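Local coordinates for Er-derived vesicles protein ERV41 (Saccharomyces cerevisiae, PDB 3ZLC) that is a constituent of COPII-coated vesicles derived from the endoplasmic reticulum, is required for efficient transport of some secretory proteins to the Golgi and facilitates retrograde transport, at residues A[34-40]-A[131-137]; A[188-194]-A[233-239]. All blocks are in the same frame, centred on the assembly; numbering follows the deposited sequence. Where two conformers were deposited one is given.

Contact 1: residues A[34-40]-A[131-137]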
loop_
_atom_site.group_PDB
_atom_site.type_symbol
_atom_site.label_atom_id
_atom_site.label_comp_id
_atom_site.label_asym_id
_atom_site.label_seq_id
_atom_site.Cartn_x
_atom_site.Cartn_y
_atom_site.Cartn_z
ATOM N N TRP A 34 -14.991 3.329 8.611
ATOM C CA TRP A 34 -15.132 4.500 7.741
ATOM C C TRP A 34 -14.551 4.217 6.357
ATOM O O TRP A 34 -14.757 4.988 5.415
ATOM C CB TRP A 34 -14.385 5.713 8.317
ATOM C CG TRP A 34 -14.922 6.247 9.620
ATOM C CD1 TRP A 34 -14.268 6.269 10.820
ATOM C CD2 TRP A 34 -16.200 6.854 9.851
ATOM N NE1 TRP A 34 -15.064 6.840 11.779
ATOM C CE2 TRP A 34 -16.259 7.201 11.213
ATOM C CE3 TRP A 34 -17.310 7.124 9.043
ATOM C CZ2 TRP A 34 -17.369 7.812 11.783
ATOM C CZ3 TRP A 34 -18.414 7.733 9.609
ATOM C CH2 TRP A 34 -18.440 8.069 10.968
ATOM N N LEU A 35 -13.791 3.127 6.243
ATOM C CA LEU A 35 -12.967 2.890 5.056
ATOM C C LEU A 35 -13.630 1.979 4.035
ATOM O O LEU A 35 -14.387 1.066 4.399
ATOM C CB LEU A 35 -11.611 2.288 5.458
ATOM C CG LEU A 35 -10.733 3.186 6.331
ATOM C CD1 LEU A 35 -9.411 2.510 6.678
ATOM C CD2 LEU A 35 -10.501 4.534 5.661
ATOM N N GLN A 36 -13.342 2.227 2.758
ATOM C CA GLN A 36 -13.666 1.267 1.709
ATOM C C GLN A 36 -12.432 1.049 0.834
ATOM O O GLN A 36 -11.621 1.966 0.622
ATOM C CB GLN A 36 -14.867 1.731 0.874
ATOM C CG GLN A 36 -14.586 2.915 -0.048
ATOM C CD GLN A 36 -15.720 3.165 -1.032
ATOM O OE1 GLN A 36 -16.213 2.236 -1.679
ATOM N NE2 GLN A 36 -16.141 4.423 -1.146
ATOM N N ILE A 37 -12.271 -0.172 0.341
ATOM C CA ILE A 37 -11.103 -0.505 -0.474
ATOM C C ILE A 37 -11.615 -1.050 -1.804
ATOM O O ILE A 37 -12.402 -2.010 -1.818
ATOM C CB ILE A 37 -10.212 -1.509 0.258
ATOM C CG1 ILE A 37 -9.730 -0.897 1.582
ATOM C CG2 ILE A 37 -9.012 -1.944 -0.606
ATOM C CD1 ILE A 37 -8.940 -1.831 2.403
ATOM N N ASN A 38 -11.221 -0.402 -2.904
ATOM C CA ASN A 38 -11.670 -0.790 -4.240
ATOM C C ASN A 38 -10.496 -1.162 -5.151
ATOM O O ASN A 38 -9.390 -0.637 -4.996
ATOM C CB ASN A 38 -12.447 0.355 -4.896
ATOM C CG ASN A 38 -13.841 0.551 -4.299
ATOM O OD1 ASN A 38 -14.815 -0.065 -4.743
ATOM N ND2 ASN A 38 -13.942 1.428 -3.299
ATOM N N VAL A 39 -10.750 -2.055 -6.105
ATOM C CA VAL A 39 -9.787 -2.351 -7.163
ATOM C C VAL A 39 -10.483 -2.019 -8.473
ATOM O O VAL A 39 -11.686 -2.283 -8.646
ATOM C CB VAL A 39 -9.324 -3.834 -7.171
ATOM C CG1 VAL A 39 -8.541 -4.143 -8.445
ATOM C CG2 VAL A 39 -8.448 -4.128 -5.988
ATOM N N ARG A 40 -9.769 -1.390 -9.395
ATOM C CA ARG A 40 -10.307 -1.318 -10.742
ATOM C C ARG A 40 -9.181 -1.464 -11.738
ATOM O O ARG A 40 -8.019 -1.222 -11.403
ATOM C CB ARG A 40 -11.110 -0.040 -10.970
ATOM C CG ARG A 40 -10.360 1.237 -10.711
ATOM C CD ARG A 40 -10.925 2.326 -11.603
ATOM N NE ARG A 40 -10.200 3.587 -11.475
ATOM C CZ ARG A 40 -10.555 4.719 -12.076
ATOM N NH1 ARG A 40 -11.634 4.753 -12.847
ATOM N NH2 ARG A 40 -9.831 5.817 -11.901
ATOM N N GLU A 131 -5.593 -0.139 -10.427
ATOM C CA GLU A 131 -5.384 0.725 -9.273
ATOM C C GLU A 131 -6.105 0.156 -8.045
ATOM O O GLU A 131 -7.230 -0.326 -8.149
ATOM C CB GLU A 131 -5.865 2.142 -9.636
ATOM C CG GLU A 131 -6.129 3.088 -8.485
ATOM C CD GLU A 131 -6.675 4.421 -8.976
ATOM O OE1 GLU A 131 -6.838 4.589 -10.204
ATOM O OE2 GLU A 131 -6.938 5.304 -8.142
ATOM N N LEU A 132 -5.424 0.172 -6.900
ATOM C CA LEU A 132 -6.033 -0.198 -5.622
ATOM C C LEU A 132 -6.261 1.087 -4.831
ATOM O O LEU A 132 -5.328 1.878 -4.666
ATOM C CB LEU A 132 -5.073 -1.090 -4.847
ATOM C CG LEU A 132 -5.464 -1.444 -3.419
ATOM C CD1 LEU A 132 -6.635 -2.386 -3.438
ATOM C CD2 LEU A 132 -4.281 -2.086 -2.725
ATOM N N GLN A 133 -7.486 1.289 -4.340
ATOM C CA GLN A 133 -7.888 2.547 -3.706
ATOM C C GLN A 133 -8.371 2.324 -2.274
ATOM O O GLN A 133 -9.266 1.502 -2.028
ATOM C CB GLN A 133 -9.026 3.212 -4.517
ATOM C CG GLN A 133 -8.746 3.357 -6.025
ATOM C CD GLN A 133 -9.890 4.025 -6.771
ATOM O OE1 GLN A 133 -11.047 3.896 -6.382
ATOM N NE2 GLN A 133 -9.568 4.752 -7.837
ATOM N N ILE A 134 -7.789 3.069 -1.334
ATOM C CA ILE A 134 -8.300 3.123 0.037
ATOM C C ILE A 134 -8.874 4.527 0.299
ATOM O O ILE A 134 -8.112 5.491 0.383
ATOM C CB ILE A 134 -7.164 2.874 1.042
ATOM C CG1 ILE A 134 -6.473 1.533 0.751
ATOM C CG2 ILE A 134 -7.681 2.928 2.475
ATOM C CD1 ILE A 134 -5.252 1.278 1.630
ATOM N N THR A 135 -10.197 4.638 0.420
ATOM C CA THR A 135 -10.857 5.925 0.632
ATOM C C THR A 135 -11.941 5.841 1.709
ATOM O O THR A 135 -12.177 4.773 2.303
ATOM C CB THR A 135 -11.513 6.476 -0.669
ATOM O OG1 THR A 135 -12.605 5.631 -1.045
ATOM C CG2 THR A 135 -10.518 6.545 -1.812
ATOM N N ALA A 136 -12.596 6.973 1.971
ATOM C CA ALA A 136 -13.717 6.990 2.917
ATOM C C ALA A 136 -14.956 6.403 2.255
ATOM O O ALA A 136 -15.129 6.554 1.044
ATOM C CB ALA A 136 -14.000 8.391 3.376
ATOM N N LYS A 137 -15.808 5.729 3.031
ATOM C CA LYS A 137 -17.108 5.291 2.520
ATOM C C LYS A 137 -17.920 6.529 2.195
ATOM O O LYS A 137 -17.923 7.491 2.967
ATOM C CB LYS A 137 -17.864 4.454 3.554
ATOM C CG LYS A 137 -17.423 3.002 3.650
ATOM C CD LYS A 137 -18.152 2.323 4.801
ATOM C CE LYS A 137 -17.622 0.917 5.043
ATOM N NZ LYS A 137 -18.292 0.317 6.244
HETATM O O HOH W 1 -16.840 6.937 5.254
HETATM O O HOH W 2 -11.976 3.187 -2.169
#

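Contact 2: residues A[188-194]-A[233-239]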
loop_
_atom_site.group_PDB
_atom_site.type_symbol
_atom_site.label_atom_id
_atom_site.label_comp_id
_atom_site.label_asym_id
_atom_site.label_seq_id
_atom_site.Cartn_x
_atom_site.Cartn_y
_atom_site.Cartn_z
ATOM N N THR A 188 -4.218 13.371 -0.067
ATOM C CA THR A 188 -4.331 12.217 -0.950
ATOM C C THR A 188 -2.933 11.775 -1.367
ATOM O O THR A 188 -2.138 12.584 -1.860
ATOM C CB THR A 188 -5.119 12.592 -2.207
ATOM O OG1 THR A 188 -6.505 12.721 -1.864
ATOM C CG2 THR A 188 -4.952 11.523 -3.288
ATOM N N TYR A 189 -2.638 10.496 -1.169
ATOM C CA TYR A 189 -1.351 9.947 -1.540
ATOM C C TYR A 189 -1.523 8.987 -2.712
ATOM O O TYR A 189 -2.388 8.099 -2.683
ATOM C CB TYR A 189 -0.746 9.199 -0.339
ATOM C CG TYR A 189 -0.556 10.065 0.899
ATOM C CD1 TYR A 189 -1.569 10.208 1.839
ATOM C CD2 TYR A 189 0.653 10.724 1.131
ATOM C CE1 TYR A 189 -1.389 10.990 2.973
ATOM C CE2 TYR A 189 0.844 11.503 2.257
ATOM C CZ TYR A 189 -0.183 11.629 3.174
ATOM O OH TYR A 189 0.001 12.412 4.294
ATOM N N VAL A 190 -0.700 9.157 -3.744
ATOM C CA VAL A 190 -0.781 8.286 -4.919
ATOM C C VAL A 190 0.589 7.694 -5.187
ATOM O O VAL A 190 1.574 8.432 -5.301
ATOM C CB VAL A 190 -1.253 9.054 -6.169
ATOM C CG1 VAL A 190 -1.478 8.078 -7.340
ATOM C CG2 VAL A 190 -2.554 9.805 -5.871
ATOM N N TYR A 191 0.657 6.370 -5.258
ATOM C CA TYR A 191 1.894 5.709 -5.624
ATOM C C TYR A 191 1.752 5.075 -7.007
ATOM O O TYR A 191 0.808 4.302 -7.258
ATOM C CB TYR A 191 2.229 4.632 -4.605
ATOM C CG TYR A 191 2.385 5.110 -3.171
ATOM C CD1 TYR A 191 3.602 5.614 -2.711
ATOM C CD2 TYR A 191 1.333 5.022 -2.269
ATOM C CE1 TYR A 191 3.764 6.032 -1.384
ATOM C CE2 TYR A 191 1.482 5.434 -0.941
ATOM C CZ TYR A 191 2.709 5.928 -0.507
ATOM O OH TYR A 191 2.864 6.341 0.805
ATOM N N TYR A 192 2.683 5.400 -7.901
ATOM C CA TYR A 192 2.723 4.785 -9.230
ATOM C C TYR A 192 3.805 3.731 -9.283
ATOM O O TYR A 192 4.997 4.055 -9.344
ATOM C CB TYR A 192 3.013 5.837 -10.295
ATOM C CG TYR A 192 1.878 6.808 -10.494
ATOM C CD1 TYR A 192 1.784 7.962 -9.724
ATOM C CD2 TYR A 192 0.895 6.571 -11.454
ATOM C CE1 TYR A 192 0.735 8.859 -9.904
ATOM C CE2 TYR A 192 -0.152 7.465 -11.644
ATOM C CZ TYR A 192 -0.223 8.600 -10.862
ATOM O OH TYR A 192 -1.262 9.481 -11.036
ATOM N N THR A 193 3.392 2.470 -9.291
ATOM C CA THR A 193 4.350 1.366 -9.204
ATOM C C THR A 193 4.466 0.678 -10.551
ATOM O O THR A 193 3.450 0.411 -11.207
ATOM C CB THR A 193 3.929 0.323 -8.147
ATOM O OG1 THR A 193 2.671 -0.275 -8.517
ATOM C CG2 THR A 193 3.839 0.974 -6.764
ATOM N N SER A 194 5.696 0.402 -10.977
ATOM C CA SER A 194 5.910 -0.255 -12.268
ATOM C C SER A 194 6.565 -1.593 -11.966
ATOM O O SER A 194 7.674 -1.650 -11.406
ATOM C CB SER A 194 6.808 0.593 -13.167
ATOM O OG SER A 194 6.957 0.001 -14.460
ATOM N N GLY A 233 -7.673 10.006 -0.301
ATOM C CA GLY A 233 -7.298 8.701 0.208
ATOM C C GLY A 233 -5.902 8.276 -0.170
ATOM O O GLY A 233 -5.004 9.097 -0.379
ATOM N N ILE A 234 -5.715 6.969 -0.241
ATOM C CA ILE A 234 -4.402 6.412 -0.506
ATOM C C ILE A 234 -4.572 5.518 -1.726
ATOM O O ILE A 234 -5.382 4.584 -1.710
ATOM C CB ILE A 234 -3.898 5.580 0.691
ATOM C CG1 ILE A 234 -3.776 6.454 1.949
ATOM C CG2 ILE A 234 -2.531 4.957 0.368
ATOM C CD1 ILE A 234 -3.737 5.653 3.267
ATOM N N PHE A 235 -3.822 5.808 -2.787
ATOM C CA PHE A 235 -4.011 5.115 -4.066
ATOM C C PHE A 235 -2.730 4.460 -4.568
ATOM O O PHE A 235 -1.670 5.094 -4.626
ATOM C CB PHE A 235 -4.509 6.105 -5.123
ATOM C CG PHE A 235 -5.823 6.788 -4.763
ATOM C CD1 PHE A 235 -5.842 7.908 -3.932
ATOM C CD2 PHE A 235 -7.028 6.327 -5.281
ATOM C CE1 PHE A 235 -7.050 8.544 -3.606
ATOM C CE2 PHE A 235 -8.245 6.962 -4.966
ATOM C CZ PHE A 235 -8.250 8.068 -4.131
ATOM N N PHE A 236 -2.834 3.194 -4.951
ATOM C CA PHE A 236 -1.692 2.484 -5.523
ATOM C C PHE A 236 -1.995 2.197 -6.984
ATOM O O PHE A 236 -2.833 1.347 -7.286
ATOM C CB PHE A 236 -1.489 1.161 -4.799
ATOM C CG PHE A 236 -1.164 1.312 -3.327
ATOM C CD1 PHE A 236 -2.175 1.355 -2.378
ATOM C CD2 PHE A 236 0.162 1.387 -2.893
ATOM C CE1 PHE A 236 -1.880 1.475 -1.005
ATOM C CE2 PHE A 236 0.467 1.508 -1.528
ATOM C CZ PHE A 236 -0.556 1.553 -0.584
ATOM N N LYS A 237 -1.356 2.927 -7.889
ATOM C CA LYS A 237 -1.522 2.645 -9.309
ATOM C C LYS A 237 -0.451 1.655 -9.709
ATOM O O LYS A 237 0.699 1.736 -9.245
ATOM C CB LYS A 237 -1.403 3.921 -10.143
ATOM C CG LYS A 237 -2.437 4.976 -9.782
ATOM C CD LYS A 237 -3.167 5.480 -11.018
ATOM C CE LYS A 237 -4.144 6.597 -10.660
ATOM N NZ LYS A 237 -4.907 7.092 -11.846
ATOM N N TYR A 238 -0.821 0.683 -10.534
ATOM C CA TYR A 238 0.178 -0.298 -10.946
ATOM C C TYR A 238 0.094 -0.613 -12.427
ATOM O O TYR A 238 -0.985 -0.617 -13.022
ATOM C CB TYR A 238 0.080 -1.582 -10.098
ATOM C CG TYR A 238 -1.333 -2.115 -9.956
ATOM C CD1 TYR A 238 -1.879 -2.930 -10.940
ATOM C CD2 TYR A 238 -2.115 -1.814 -8.842
ATOM C CE1 TYR A 238 -3.153 -3.437 -10.827
ATOM C CE2 TYR A 238 -3.419 -2.322 -8.723
ATOM C CZ TYR A 238 -3.924 -3.132 -9.722
ATOM O OH TYR A 238 -5.208 -3.652 -9.657
ATOM N N ASN A 239 1.254 -0.837 -13.028
ATOM C CA ASN A 239 1.304 -1.355 -14.384
ATOM C C ASN A 239 2.429 -2.374 -14.463
ATOM O O ASN A 239 3.339 -2.375 -13.622
ATOM C CB ASN A 239 1.524 -0.242 -15.401
ATOM C CG ASN A 239 0.964 -0.597 -16.754
ATOM O OD1 ASN A 239 0.757 -1.786 -17.057
ATOM N ND2 ASN A 239 0.696 0.416 -17.576
#

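Contact 1: residues A[34-40]-A[131-137]
Residues 34-40 and 131-137 form an antiparallel β-strand pair in the larger mixed sheet of the Erv41 lumenal domain. This sheet packs against a second sheet, as in a β-sandwich. The strand axes approach to 4.7 Å, and their directions differ by 163°. Gln36 with Thr135, Asn38 with Gln133 and Arg40 with Glu131 are hydrogen-bonded pairs, each closed by two backbone bonds. Between them lie the non-hydrogen-bonded pairs Ile37 with Ile134 and Val39 with Leu132. Leu35 with Ala136 is a further pair of this kind.

The two faces differ in chemistry. Ile37, Val39, Leu132 and Ile134 make the apolar face. Leu132 CD1 lies 3.7 Å from Ile37 CG2 and 3.6 Å from Val39 CG2, so this leucine touches both side chains across the strand pair. Strand 117-126 of the other sheet covers this face through Val119, Ile123 and Val125.

The face with Gln36, Asn38, Arg40, Glu131, Gln133 and Thr135 is polar. Asn38 ND2 donates to Gln36 OE1 (2.9 Å), and Gln133 NE2 donates to Glu131 OE2 (2.7 Å). Arg40 NH2 and Glu131 OE1 form a long salt bridge of 3.7 Å. Gln36 NE2 also reaches across the strands to Ala136 O (3.2 Å).

Past the strand end, Lys137 N still bonds to Trp34 O at 2.7 Å. Lys137 NZ turns to Asp33 O. On the polar face, one water donates to Gln36 O (3.1 Å), accepts from Asn38 ND2 (2.9 Å) and sits 2.8 Å from Thr135 OG1.

Contact 2: residues A[188-194]-A[233-239]
Lys237, Tyr191 and Phe235 have the most surface buried where strand 188-194 runs parallel to strand 233-239. Backbone bonds pass to and fro between the strands. Tyr191 N donates to Phe235 O (2.7 Å), and Lys237 N donates to Tyr191 O (2.6 Å). Lys237 lays its aliphatic chain beside Tyr192, with CD 3.7 Å from Tyr192 CE2. On the same face, the Phe235 ring meets Thr188, CE1 to CG2 at 3.7 Å.

Tyr191 is on the other face with Phe236. Their rings are nearly parallel, at 18°, but slid apart, with centroids 5.3 Å from each other. Tyr191 OH bonds to His156 and Gln179, and Phe236 stacks on Phe161, so this face meets the second sheet. Thr193 OG1 adds a side-chain bond to Lys237 O (2.9 Å). Strand 209-219 pairs antiparallel with the other edge of 188-194. The arrangement is a parallel pair within a mixed sheet, with one aromatic-rich face in the interior of a β-sandwich.

Overall arrangement
Contacts 1 and 2 belong to the same mixed sheet and are mostly buried. Their centres are about 12 Å apart. Strands 130-136 and 233-240 are antiparallel neighbours and join them, with probable hydrogen bonds from Phe236 N to Leu132 O (2.8 Å) and from Ile134 N to Ile234 O (2.9 Å). Contact 1 is antiparallel; contact 2 is parallel. Both turn one face to the other sheet, but contact 1 fills it with aliphatic side chains and contact 2 mainly with aromatic ones. The opposite face is polar in contact 1 and mixed in contact 2. There, Glu131 packs on Phe235 and forms a weak, long ion pair with Lys237.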